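Local coordinates for Sodium/calcium exchanger regulatory protein 1 (Loligo pealei, PDB 3PPT) that binds palmitoleate and other fatty acids inside a beta-barrel, also binds phosphoinositides, and when phosphorylated stimulates the optic nerve sodium/calcium exchanger, at residues A[13-16]-A[17-20]. Sequence-based numbering, arbitrary orientation. Where two conformers were deposited one is given.
With PAM (palmitoleic acid), chain B.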
# COMPACT_ATOMS: atom_id res chain seq x y z
N SER A 13 4.22 9.86 -7.86
CA SER A 13 4.32 8.46 -8.19
C SER A 13 5.35 8.25 -9.29
O SER A 13 5.42 9.02 -10.25
CB SER A 13 2.95 7.95 -8.65
OG SER A 13 2.98 6.56 -8.93
N GLU A 14 6.13 7.18 -9.16
CA GLU A 14 7.12 6.79 -10.15
C GLU A 14 7.02 5.29 -10.41
O GLU A 14 7.08 4.49 -9.47
CB GLU A 14 8.52 7.12 -9.64
CG GLU A 14 9.66 6.71 -10.55
CD GLU A 14 11.01 7.09 -9.98
OE1 GLU A 14 11.57 8.11 -10.42
OE2 GLU A 14 11.50 6.38 -9.07
N ASN A 15 6.82 4.95 -11.68
CA ASN A 15 6.85 3.57 -12.17
C ASN A 15 5.67 2.69 -11.73
O ASN A 15 5.78 1.47 -11.71
CB ASN A 15 8.18 2.88 -11.84
CG ASN A 15 8.62 1.90 -12.90
OD1 ASN A 15 8.29 2.05 -14.09
ND2 ASN A 15 9.37 0.89 -12.49
N PHE A 16 4.54 3.31 -11.40
CA PHE A 16 3.35 2.56 -11.00
C PHE A 16 2.78 1.73 -12.15
O PHE A 16 2.30 0.62 -11.94
CB PHE A 16 2.30 3.50 -10.42
CG PHE A 16 1.12 2.81 -9.76
CD1 PHE A 16 1.30 1.74 -8.90
CD2 PHE A 16 -0.16 3.30 -9.96
CE1 PHE A 16 0.21 1.16 -8.26
CE2 PHE A 16 -1.24 2.71 -9.34
CZ PHE A 16 -1.06 1.64 -8.49
N ASP A 17 2.83 2.26 -13.38
CA ASP A 17 2.28 1.51 -14.51
C ASP A 17 3.03 0.18 -14.72
O ASP A 17 2.41 -0.86 -14.92
CB ASP A 17 2.29 2.36 -15.79
CG ASP A 17 1.40 1.77 -16.88
OD1 ASP A 17 0.25 1.41 -16.57
OD2 ASP A 17 1.87 1.69 -18.03
N ASP A 18 4.36 0.22 -14.66
CA ASP A 18 5.13 -1.01 -14.80
C ASP A 18 4.87 -1.98 -13.63
O ASP A 18 4.83 -3.19 -13.85
CB ASP A 18 6.62 -0.73 -14.96
CG ASP A 18 7.01 -0.46 -16.41
OD1 ASP A 18 6.12 -0.43 -17.29
OD2 ASP A 18 8.21 -0.29 -16.68
N TYR A 19 4.67 -1.46 -12.42
CA TYR A 19 4.30 -2.30 -11.29
C TYR A 19 2.98 -3.03 -11.61
O TYR A 19 2.88 -4.26 -11.48
CB TYR A 19 4.17 -1.48 -9.98
CG TYR A 19 3.72 -2.36 -8.84
CD1 TYR A 19 4.64 -3.06 -8.07
CD2 TYR A 19 2.36 -2.55 -8.57
CE1 TYR A 19 4.24 -3.91 -7.07
CE2 TYR A 19 1.95 -3.41 -7.57
CZ TYR A 19 2.89 -4.08 -6.83
OH TYR A 19 2.49 -4.95 -5.84
N MET A 20 1.97 -2.28 -12.04
CA MET A 20 0.69 -2.88 -12.37
C MET A 20 0.79 -3.89 -13.52
O MET A 20 0.15 -4.93 -13.47
CB MET A 20 -0.34 -1.80 -12.69
CG MET A 20 -0.79 -1.02 -11.45
SD MET A 20 -2.20 0.03 -11.79
CE MET A 20 -1.44 1.29 -12.81
C1 PAM B . -1.11 2.75 -3.43
O1 PAM B . -1.63 2.49 -2.32
O2 PAM B . -0.78 3.92 -3.74
C2 PAM B . -0.86 1.64 -4.44
C3 PAM B . -1.52 0.32 -4.08
C4 PAM B . -1.28 -0.72 -5.17
C5 PAM B . -2.08 -1.99 -4.87
C6 PAM B . -1.88 -3.12 -5.88
C7 PAM B . -2.20 -2.69 -7.31
C8 PAM B . -3.66 -2.26 -7.44
C9 PAM B . -3.94 -1.81 -8.85
C10 PAM B . -5.14 -1.38 -9.22
C11 PAM B . -6.31 -1.29 -8.27
C12 PAM B . -6.78 0.15 -8.18
C13 PAM B . -6.39 0.80 -6.87
C14 PAM B . -7.24 0.26 -5.73
C15 PAM B . -6.92 1.01 -4.44
C16 PAM B . -8.17 1.33 -3.66
O HOH W 1 5.91 2.65 -15.31
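M20 lies over one face of the F16 ring, one helical turn further along the chain. Its SD and CG each sit 4.1 Å from the centroid of the F16 ring, a Met-aromatic contact joined by a CH-pi contact. The M20 side chain bends at its last torsion (chi3 -71°), which keeps the methyl on the same ring: M20 CE is 3.7 Å from F16 CD2. Y19 meets F16 more loosely and obliquely, with Y19 CD2 4.3 Å from F16 CE1.

Both F16 and M20 line the palmitoleate pocket. The fatty acid reaches the edge of the F16 ring, where its C4 is 3.9 Å from F16 CE1. Its double-bond carbon C9 is near M20 SD.

Two i to i+4 backbone hydrogen bonds start the helix. Y19 N donates to N15 O (3.2 Å) and M20 N to F16 O (2.9 Å). N15 holds the N-cap position, but its side chain makes no direct capping bond. N15 has two conformers. In one of them a water donates to N15 OD1 (2.7 Å) and accepts from D18 N, and N15 ND2 bonds to the backbone O of V122.

This is the turn from strand 6-14 into helix 16-23, the first helix of the lid of the fatty-acid-binding-protein barrel. R125, a palmitoleate-binding residue, makes a cation-pi contact with F16. D17 forms a salt bridge with R30 of helix 27-35, while Y19 packs on strands 111-118 and 121-130.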